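Local coordinates for protein arginine kinase (Cydia pomonella granulosis virus, PDB 6VVG) that is a viral protein kinase that binds AMP in its nucleotide pocket and probably uses ATP to phosphorylate serine and threonine residues of proteins, at residues A[140-145]-A[193-198]; A[181-186]-A[259-264]. All coordinates share one frame; numbering follows the deposited sequence.

Contact 1: residues A[140-145]-A[193-198]; sequences NDVKLE and SFDWWA
Asp195 OD1 accepts the backbone N of Asn140 at 2.8 Å on its syn lone pair, and the bond is fairly straight (158°). The same oxygen accepts a hydrogen bond from a water 2.7 Å from Asp195 OD1, and that water accepts the N-H of Val142. A carboxylate suits this spot because its other oxygen, OD2, is bonded by His133 and by the backbone N of His139, so two loop amides and a side chain are bound directly and a third amide through water. With CG beside its own backbone N (chi1 -79°), the carboxylate ends nearer the loop, although the bond to CB does not point there. Just beyond it, Val142 CB packs on Ala198 CB at 3.8 Å, a meeting that a side chain as small as alanine allows. Asn140 OD1 lies in plane at the edge of the Phe194 ring, 4.0 Å from CD2, but its strongest partner is Lys184. Asn140 lies in the left-handed helical region (phi 74°), which asparagine tolerates better than most residues. Asp195 matches the helix αF aspartate that holds the HRD-type motif of protein kinases, here His139-Asn140-Asp141. This catalytic loop follows strand 137-138 and rests on helix 192-208, with helix 115-133 touching Val142 through Leu129.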
ATOM      1  N   ASN A 140      -5.373  -4.115  10.907  1.00  9.73           N
ATOM      2  CA  ASN A 140      -5.597  -5.550  10.782  1.00  8.85           C
ATOM      3  C   ASN A 140      -4.869  -6.390  11.826  1.00 11.36           C
ATOM      4  O   ASN A 140      -4.917  -7.619  11.734  1.00  9.79           O
ATOM      5  CB  ASN A 140      -5.204  -6.059   9.384  1.00  8.57           C
ATOM      6  CG  ASN A 140      -5.611  -7.505   9.137  1.00 14.02           C
ATOM      7  OD1 ASN A 140      -6.723  -7.924   9.467  1.00  9.60           O
ATOM      8  ND2 ASN A 140      -4.706  -8.274   8.546  1.00  8.11           N
ATOM      9  N   ASP A 141      -4.172  -5.794  12.791  1.00 11.28           N
ATOM     10  CA  ASP A 141      -3.717  -6.573  13.943  1.00 10.99           C
ATOM     11  C   ASP A 141      -3.836  -5.742  15.235  1.00 13.81           C
ATOM     12  O   ASP A 141      -2.904  -5.682  16.040  1.00 12.34           O
ATOM     13  CB  ASP A 141      -2.277  -7.072  13.741  1.00 14.48           C
ATOM     14  CG  ASP A 141      -1.990  -8.284  14.597  1.00 18.54           C
ATOM     15  OD1 ASP A 141      -2.933  -9.002  14.985  1.00 18.20           O
ATOM     16  OD2 ASP A 141      -0.834  -8.542  14.899  1.00 26.52           O
ATOM     17  N   VAL A 142      -4.887  -4.936  15.357  1.00  9.04           N
ATOM     18  CA  VAL A 142      -5.125  -4.169  16.577  1.00 12.07           C
ATOM     19  C   VAL A 142      -5.294  -5.127  17.752  1.00  7.23           C
ATOM     20  O   VAL A 142      -6.147  -6.020  17.719  1.00  9.68           O
ATOM     21  CB  VAL A 142      -6.368  -3.288  16.416  1.00 11.41           C
ATOM     22  CG1 VAL A 142      -6.670  -2.539  17.694  1.00 12.20           C
ATOM     23  CG2 VAL A 142      -6.197  -2.346  15.230  1.00  8.68           C
ATOM     24  N   LYS A 143      -4.485  -4.941  18.790  1.00 11.13           N
ATOM     25  CA  LYS A 143      -4.592  -5.717  20.018  1.00  8.90           C
ATOM     26  C   LYS A 143      -3.783  -5.008  21.094  1.00  6.74           C
ATOM     27  O   LYS A 143      -3.012  -4.086  20.814  1.00  7.49           O
ATOM     28  CB  LYS A 143      -4.108  -7.155  19.822  1.00 10.38           C
ATOM     29  CG  LYS A 143      -2.750  -7.284  19.147  1.00 13.92           C
ATOM     30  CD  LYS A 143      -2.296  -8.743  19.127  1.00 21.19           C
ATOM     31  CE  LYS A 143      -1.132  -8.952  18.169  1.00 24.96           C
ATOM     32  NZ  LYS A 143      -0.440 -10.252  18.408  1.00 34.60           N
ATOM     33  N   LEU A 144      -3.959  -5.468  22.334  1.00  9.20           N
ATOM     34  CA  LEU A 144      -3.314  -4.824  23.472  1.00 13.11           C
ATOM     35  C   LEU A 144      -1.815  -4.658  23.249  1.00 13.41           C
ATOM     36  O   LEU A 144      -1.246  -3.597  23.520  1.00 14.61           O
ATOM     37  CB  LEU A 144      -3.570  -5.639  24.739  1.00 12.26           C
ATOM     38  CG  LEU A 144      -5.026  -5.936  25.098  1.00 10.65           C
ATOM     39  CD1 LEU A 144      -5.130  -6.965  26.207  1.00 16.76           C
ATOM     40  CD2 LEU A 144      -5.703  -4.636  25.500  1.00 14.44           C
ATOM     41  N   GLU A 145      -1.160  -5.708  22.756  1.00 13.47           N
ATOM     42  CA  GLU A 145       0.290  -5.696  22.627  1.00 13.79           C
ATOM     43  C   GLU A 145       0.781  -4.715  21.568  1.00 18.67           C
ATOM     44  O   GLU A 145       1.969  -4.373  21.563  1.00 13.93           O
ATOM     45  CB  GLU A 145       0.777  -7.110  22.307  1.00 20.19           C
ATOM     46  CG  GLU A 145       0.451  -8.148  23.383  1.00 23.52           C
ATOM     47  CD  GLU A 145      -0.965  -8.700  23.280  1.00 23.73           C
ATOM     48  OE1 GLU A 145      -1.763  -8.165  22.484  1.00 20.50           O
ATOM     49  OE2 GLU A 145      -1.284  -9.667  24.003  1.00 36.07           O
ATOM     50  N   SER A 193     -14.330  -2.624   9.416  1.00  9.21           N
ATOM     51  CA  SER A 193     -15.007  -3.313  10.509  1.00 10.68           C
ATOM     52  C   SER A 193     -14.095  -4.334  11.180  1.00 11.16           C
ATOM     53  O   SER A 193     -14.270  -4.633  12.366  1.00 11.93           O
ATOM     54  CB  SER A 193     -16.282  -3.989   9.999  1.00 14.39           C
ATOM     55  OG  SER A 193     -15.993  -5.111   9.182  1.00  8.26           O
ATOM     56  N   PHE A 194     -13.127  -4.882  10.440  1.00  8.22           N
ATOM     57  CA  PHE A 194     -12.129  -5.753  11.054  1.00  8.68           C
ATOM     58  C   PHE A 194     -11.456  -5.044  12.223  1.00 10.62           C
ATOM     59  O   PHE A 194     -11.349  -5.587  13.329  1.00  7.81           O
ATOM     60  CB  PHE A 194     -11.063  -6.161  10.032  1.00  9.67           C
ATOM     61  CG  PHE A 194     -11.508  -7.195   9.041  1.00 11.86           C
ATOM     62  CD1 PHE A 194     -12.844  -7.367   8.735  1.00 15.46           C
ATOM     63  CD2 PHE A 194     -10.569  -7.989   8.400  1.00 15.87           C
ATOM     64  CE1 PHE A 194     -13.236  -8.318   7.815  1.00 15.93           C
ATOM     65  CE2 PHE A 194     -10.955  -8.940   7.480  1.00 15.93           C
ATOM     66  CZ  PHE A 194     -12.291  -9.105   7.186  1.00 14.59           C
ATOM     67  N   ASP A 195     -10.975  -3.822  11.974  1.00  8.86           N
ATOM     68  CA  ASP A 195     -10.305  -3.050  13.013  1.00  8.55           C
ATOM     69  C   ASP A 195     -11.268  -2.688  14.134  1.00  7.63           C
ATOM     70  O   ASP A 195     -10.910  -2.754  15.316  1.00  9.35           O
ATOM     71  CB  ASP A 195      -9.694  -1.782  12.409  1.00  8.38           C
ATOM     72  CG  ASP A 195      -8.381  -2.043  11.691  1.00 12.40           C
ATOM     73  OD1 ASP A 195      -7.827  -3.150  11.835  1.00 12.08           O
ATOM     74  OD2 ASP A 195      -7.900  -1.133  10.984  1.00 13.88           O
ATOM     75  N   TRP A 196     -12.495  -2.295  13.786  1.00  7.39           N
ATOM     76  CA  TRP A 196     -13.436  -1.852  14.809  1.00  9.91           C
ATOM     77  C   TRP A 196     -13.783  -2.984  15.767  1.00  8.28           C
ATOM     78  O   TRP A 196     -13.927  -2.758  16.973  1.00  6.58           O
ATOM     79  CB  TRP A 196     -14.693  -1.281  14.152  1.00  6.46           C
ATOM     80  CG  TRP A 196     -14.407  -0.039  13.355  1.00  9.78           C
ATOM     81  CD1 TRP A 196     -14.919   0.291  12.134  1.00  9.02           C
ATOM     82  CD2 TRP A 196     -13.527   1.033  13.722  1.00  8.10           C
ATOM     83  NE1 TRP A 196     -14.418   1.504  11.724  1.00  8.99           N
ATOM     84  CE2 TRP A 196     -13.561   1.979  12.681  1.00  7.34           C
ATOM     85  CE3 TRP A 196     -12.718   1.288  14.836  1.00  6.62           C
ATOM     86  CZ2 TRP A 196     -12.817   3.156  12.718  1.00  9.55           C
ATOM     87  CZ3 TRP A 196     -11.980   2.455  14.868  1.00 11.43           C
ATOM     88  CH2 TRP A 196     -12.036   3.376  13.818  1.00  6.35           C
ATOM     89  N   TRP A 197     -13.919  -4.207  15.252  1.00  7.26           N
ATOM     90  CA  TRP A 197     -14.164  -5.349  16.131  1.00 10.66           C
ATOM     91  C   TRP A 197     -13.011  -5.533  17.110  1.00  8.46           C
ATOM     92  O   TRP A 197     -13.225  -5.720  18.314  1.00  9.52           O
ATOM     93  CB  TRP A 197     -14.372  -6.618  15.303  1.00  8.78           C
ATOM     94  CG  TRP A 197     -14.597  -7.848  16.126  1.00  7.48           C
ATOM     95  CD1 TRP A 197     -13.642  -8.669  16.654  1.00  8.73           C
ATOM     96  CD2 TRP A 197     -15.861  -8.406  16.506  1.00  6.83           C
ATOM     97  NE1 TRP A 197     -14.234  -9.700  17.344  1.00  9.31           N
ATOM     98  CE2 TRP A 197     -15.595  -9.561  17.268  1.00 10.83           C
ATOM     99  CE3 TRP A 197     -17.189  -8.039  16.278  1.00  8.38           C
ATOM    100  CZ2 TRP A 197     -16.609 -10.353  17.800  1.00  7.63           C
ATOM    101  CZ3 TRP A 197     -18.195  -8.826  16.807  1.00 10.78           C
ATOM    102  CH2 TRP A 197     -17.899  -9.971  17.559  1.00 10.78           C
ATOM    103  N   ALA A 198     -11.777  -5.481  16.608  1.00 11.22           N
ATOM    104  CA  ALA A 198     -10.617  -5.589  17.487  1.00 11.78           C
ATOM    105  C   ALA A 198     -10.600  -4.461  18.510  1.00  9.89           C
ATOM    106  O   ALA A 198     -10.245  -4.675  19.675  1.00  8.77           O
ATOM    107  CB  ALA A 198      -9.330  -5.587  16.662  1.00 13.11           C
TER
HETATM  108  O   HOH W   1      -7.383  -5.007  13.700  1.00 10.19           O

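Contact 2: residues A[181-186]-A[259-264]; sequences SPEKIR and LDINSR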
ATOM      1  N   SER A 181     -12.878 -10.734  13.780  1.00 11.87           N
ATOM      2  CA  SER A 181     -14.297 -10.428  13.691  1.00 12.41           C
ATOM      3  C   SER A 181     -15.048 -11.560  12.997  1.00  7.81           C
ATOM      4  O   SER A 181     -14.447 -12.373  12.289  1.00  7.85           O
ATOM      5  CB  SER A 181     -14.513  -9.131  12.920  1.00  8.05           C
ATOM      6  OG  SER A 181     -14.304  -9.331  11.531  1.00 10.36           O
ATOM      7  N   PRO A 182     -16.372 -11.634  13.180  1.00  7.93           N
ATOM      8  CA  PRO A 182     -17.144 -12.644  12.429  1.00 10.39           C
ATOM      9  C   PRO A 182     -16.861 -12.591  10.938  1.00 12.03           C
ATOM     10  O   PRO A 182     -16.770 -13.634  10.278  1.00 12.27           O
ATOM     11  CB  PRO A 182     -18.605 -12.283  12.746  1.00 10.65           C
ATOM     12  CG  PRO A 182     -18.539 -11.569  14.078  1.00  8.58           C
ATOM     13  CD  PRO A 182     -17.228 -10.799  14.047  1.00  8.48           C
ATOM     14  N   GLU A 183     -16.698 -11.384  10.395  1.00 12.24           N
ATOM     15  CA  GLU A 183     -16.494 -11.226   8.960  1.00 16.30           C
ATOM     16  C   GLU A 183     -15.127 -11.745   8.531  1.00 14.26           C
ATOM     17  O   GLU A 183     -14.999 -12.360   7.465  1.00 14.16           O
ATOM     18  CB  GLU A 183     -16.657  -9.755   8.580  1.00  9.13           C
ATOM     19  CG  GLU A 183     -18.083  -9.217   8.716  1.00 12.83           C
ATOM     20  CD  GLU A 183     -18.551  -9.125  10.159  1.00 14.34           C
ATOM     21  OE1 GLU A 183     -17.726  -8.790  11.036  1.00  9.89           O
ATOM     22  OE2 GLU A 183     -19.744  -9.393  10.417  1.00 16.66           O
ATOM     23  N   LYS A 184     -14.090 -11.502   9.336  1.00 10.11           N
ATOM     24  CA  LYS A 184     -12.774 -12.028   8.987  1.00  9.70           C
ATOM     25  C   LYS A 184     -12.756 -13.547   9.077  1.00 11.39           C
ATOM     26  O   LYS A 184     -12.117 -14.217   8.254  1.00 13.44           O
ATOM     27  CB  LYS A 184     -11.692 -11.431   9.888  1.00 12.15           C
ATOM     28  CG  LYS A 184     -10.276 -11.842   9.473  1.00 11.91           C
ATOM     29  CD  LYS A 184      -9.198 -11.023  10.177  1.00 13.54           C
ATOM     30  CE  LYS A 184      -7.806 -11.539   9.820  1.00 12.69           C
ATOM     31  NZ  LYS A 184      -6.729 -10.573  10.173  1.00 10.59           N
ATOM     32  N   ILE A 185     -13.445 -14.111  10.074  1.00  8.06           N
ATOM     33  CA  ILE A 185     -13.567 -15.563  10.159  1.00 10.53           C
ATOM     34  C   ILE A 185     -14.173 -16.114   8.876  1.00 11.12           C
ATOM     35  O   ILE A 185     -13.766 -17.173   8.383  1.00 13.09           O
ATOM     36  CB  ILE A 185     -14.401 -15.963  11.392  1.00  9.94           C
ATOM     37  CG1 ILE A 185     -13.648 -15.621  12.680  1.00 11.66           C
ATOM     38  CG2 ILE A 185     -14.737 -17.447  11.345  1.00  9.69           C
ATOM     39  CD1 ILE A 185     -14.528 -15.562  13.915  1.00 15.98           C
ATOM     40  N   ARG A 186     -15.144 -15.397   8.307  1.00 10.49           N
ATOM     41  CA  ARG A 186     -15.852 -15.831   7.111  1.00 11.74           C
ATOM     42  C   ARG A 186     -15.162 -15.380   5.825  1.00 10.79           C
ATOM     43  O   ARG A 186     -15.781 -15.408   4.754  1.00 12.10           O
ATOM     44  CB  ARG A 186     -17.296 -15.320   7.146  1.00 10.40           C
ATOM     45  CG  ARG A 186     -18.104 -15.846   8.330  1.00 12.16           C
ATOM     46  CD  ARG A 186     -19.599 -15.581   8.188  1.00 11.61           C
ATOM     47  NE  ARG A 186     -19.906 -14.163   8.022  1.00 16.26           N
ATOM     48  CZ  ARG A 186     -20.327 -13.366   8.999  1.00 18.77           C
ATOM     49  NH1 ARG A 186     -20.495 -13.843  10.225  1.00  9.52           N
ATOM     50  NH2 ARG A 186     -20.581 -12.090   8.751  1.00 18.20           N
ATOM     51  N   LEU A 259     -22.735  -9.757  17.468  1.00  7.67           N
ATOM     52  CA  LEU A 259     -22.469 -10.730  16.412  1.00 11.74           C
ATOM     53  C   LEU A 259     -23.001 -10.237  15.071  1.00  8.53           C
ATOM     54  O   LEU A 259     -22.295 -10.270  14.058  1.00 11.56           O
ATOM     55  CB  LEU A 259     -23.091 -12.078  16.771  1.00  6.02           C
ATOM     56  CG  LEU A 259     -23.046 -13.136  15.666  1.00 12.30           C
ATOM     57  CD1 LEU A 259     -21.606 -13.382  15.231  1.00  7.98           C
ATOM     58  CD2 LEU A 259     -23.706 -14.431  16.122  1.00 19.64           C
ATOM     59  N   ASP A 260     -24.253  -9.782  15.051  1.00 10.99           N
ATOM     60  CA  ASP A 260     -24.877  -9.255  13.843  1.00 12.15           C
ATOM     61  C   ASP A 260     -24.345  -7.854  13.573  1.00 10.20           C
ATOM     62  O   ASP A 260     -24.522  -6.947  14.394  1.00 10.49           O
ATOM     63  CB  ASP A 260     -26.396  -9.236  14.016  1.00 12.36           C
ATOM     64  CG  ASP A 260     -27.135  -8.897  12.735  1.00 21.93           C
ATOM     65  OD1 ASP A 260     -26.506  -8.395  11.778  1.00 14.92           O
ATOM     66  OD2 ASP A 260     -28.360  -9.132  12.690  1.00 29.05           O
ATOM     67  N   ILE A 261     -23.686  -7.672  12.425  1.00 10.67           N
ATOM     68  CA  ILE A 261     -23.106  -6.365  12.128  1.00 12.82           C
ATOM     69  C   ILE A 261     -24.194  -5.305  12.040  1.00 12.82           C
ATOM     70  O   ILE A 261     -23.949  -4.124  12.315  1.00 10.01           O
ATOM     71  CB  ILE A 261     -22.263  -6.428  10.839  1.00 11.33           C
ATOM     72  CG1 ILE A 261     -21.337  -5.209  10.767  1.00 12.40           C
ATOM     73  CG2 ILE A 261     -23.156  -6.486   9.616  1.00 10.82           C
ATOM     74  CD1 ILE A 261     -20.132  -5.395   9.864  1.00 12.28           C
ATOM     75  N   ASN A 262     -25.415  -5.703  11.674  1.00 10.29           N
ATOM     76  CA  ASN A 262     -26.540  -4.778  11.618  1.00 11.05           C
ATOM     77  C   ASN A 262     -27.019  -4.345  12.995  1.00 17.92           C
ATOM     78  O   ASN A 262     -27.940  -3.524  13.085  1.00 13.11           O
ATOM     79  CB  ASN A 262     -27.690  -5.422  10.845  1.00 15.48           C
ATOM     80  CG  ASN A 262     -27.339  -5.677   9.395  1.00 13.07           C
ATOM     81  OD1 ASN A 262     -27.420  -4.778   8.560  1.00 16.70           O
ATOM     82  ND2 ASN A 262     -26.933  -6.906   9.088  1.00 11.81           N
ATOM     83  N   SER A 263     -26.422  -4.872  14.062  1.00 10.22           N
ATOM     84  CA  SER A 263     -26.686  -4.417  15.422  1.00 13.93           C
ATOM     85  C   SER A 263     -25.412  -3.921  16.095  1.00 12.58           C
ATOM     86  O   SER A 263     -25.381  -3.761  17.319  1.00  8.69           O
ATOM     87  CB  SER A 263     -27.319  -5.541  16.244  1.00 13.10           C
ATOM     88  OG  SER A 263     -28.622  -5.835  15.779  1.00 14.93           O
ATOM     89  N   ARG A 264     -24.367  -3.664  15.312  1.00 13.17           N
ATOM     90  CA  ARG A 264     -23.030  -3.397  15.818  1.00 10.90           C
ATOM     91  C   ARG A 264     -22.591  -1.985  15.454  1.00 11.85           C
ATOM     92  O   ARG A 264     -23.020  -1.422  14.442  1.00  9.87           O
ATOM     93  CB  ARG A 264     -22.029  -4.421  15.246  1.00  7.58           C
ATOM     94  CG  ARG A 264     -20.641  -4.384  15.861  1.00 11.56           C
ATOM     95  CD  ARG A 264     -19.633  -5.234  15.076  1.00 13.21           C
ATOM     96  NE  ARG A 264     -20.156  -6.541  14.681  1.00 10.28           N
ATOM     97  CZ  ARG A 264     -19.656  -7.279  13.696  1.00  8.56           C
ATOM     98  NH1 ARG A 264     -18.618  -6.837  13.001  1.00 11.29           N
ATOM     99  NH2 ARG A 264     -20.193  -8.458  13.406  1.00 11.24           N
TER
HETATM  100  O   HOH W   2     -23.195  -9.791  10.575  1.00 15.84           O
HETATM  101  O   HOH W   3     -22.168 -12.035  11.876  1.00 13.03           O
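Arg264 turns the edge of its guanidinium to Glu183, whose OE1 lies near the guanidinium plane; Leu259 C also lies at the edge, in plane, and Ile261 CA sits 3.6 Å above one face, offset toward the rim. The Arg186 guanidinium has Pro182 O above one of its faces, likewise offset toward the rim. This is the ion pair that protein kinases make between the glutamate of the APE motif, here Ser181-Pro182-Glu183, and an arginine of the C-lobe. The grip is end-on: NH1 of Arg264 binds Glu183 OE1 at 2.9 Å, nearly straight (167°), and NH2 of Arg264 binds Glu183 OE2 at 3.2 Å on its syn lone pair. The fit is not coplanar, for the carboxylate and guanidinium planes stand 48° apart and NH1 approaches OE1 from above the carboxylate. Arginine suits the place because its remaining N-H groups tie down its own loop: NE reaches the carbonyl of Ala258, and NH2 donates to Leu259 O at 2.9 Å. A weak bond from Arg186 NH2 to Glu183 OE2, part of a salt bridge, adds a second positive partner, which would probably help keep the glutamate ionised.

Beside the charges, Pro182 CG rests 3.7 Å from Leu259 CD1 and 3.6 Å from Arg264 NH2. Proline fits the first turn of helix 182-185, where a backbone N-H would find no acceptor within the helix, and Ser181 before it serves as N-cap, its OG accepting Lys184 N. On the loop side, Asp260 OD1 receives Asn262 N in an Asx turn. One water gives a hydrogen bond to Leu259 O and accepts one from Arg186 NH1, 3.0 Å away.

Contact 1 lies in the core, its centre about 6 Å from that of the chain, whereas the centre of contact 2 is some 20 Å out, where buried residues mix with partly exposed ones. Their chemistry differs: contact 1 ties backbone amides to one buried carboxylate, contact 2 pairs a carboxylate with guanidinium groups, and bridging waters take part in both. The two adjoin through helices 182-185 and 192-208, which follow each other in the chain. Lys184 NZ reaches Asn140 OD1 at 2.7 Å, a probable hydrogen bond. The catalytic loop and the end of the activation segment both pack against helix 192-208, where Phe194 touches Lys184 and Trp197 touches Ser181 and Pro182.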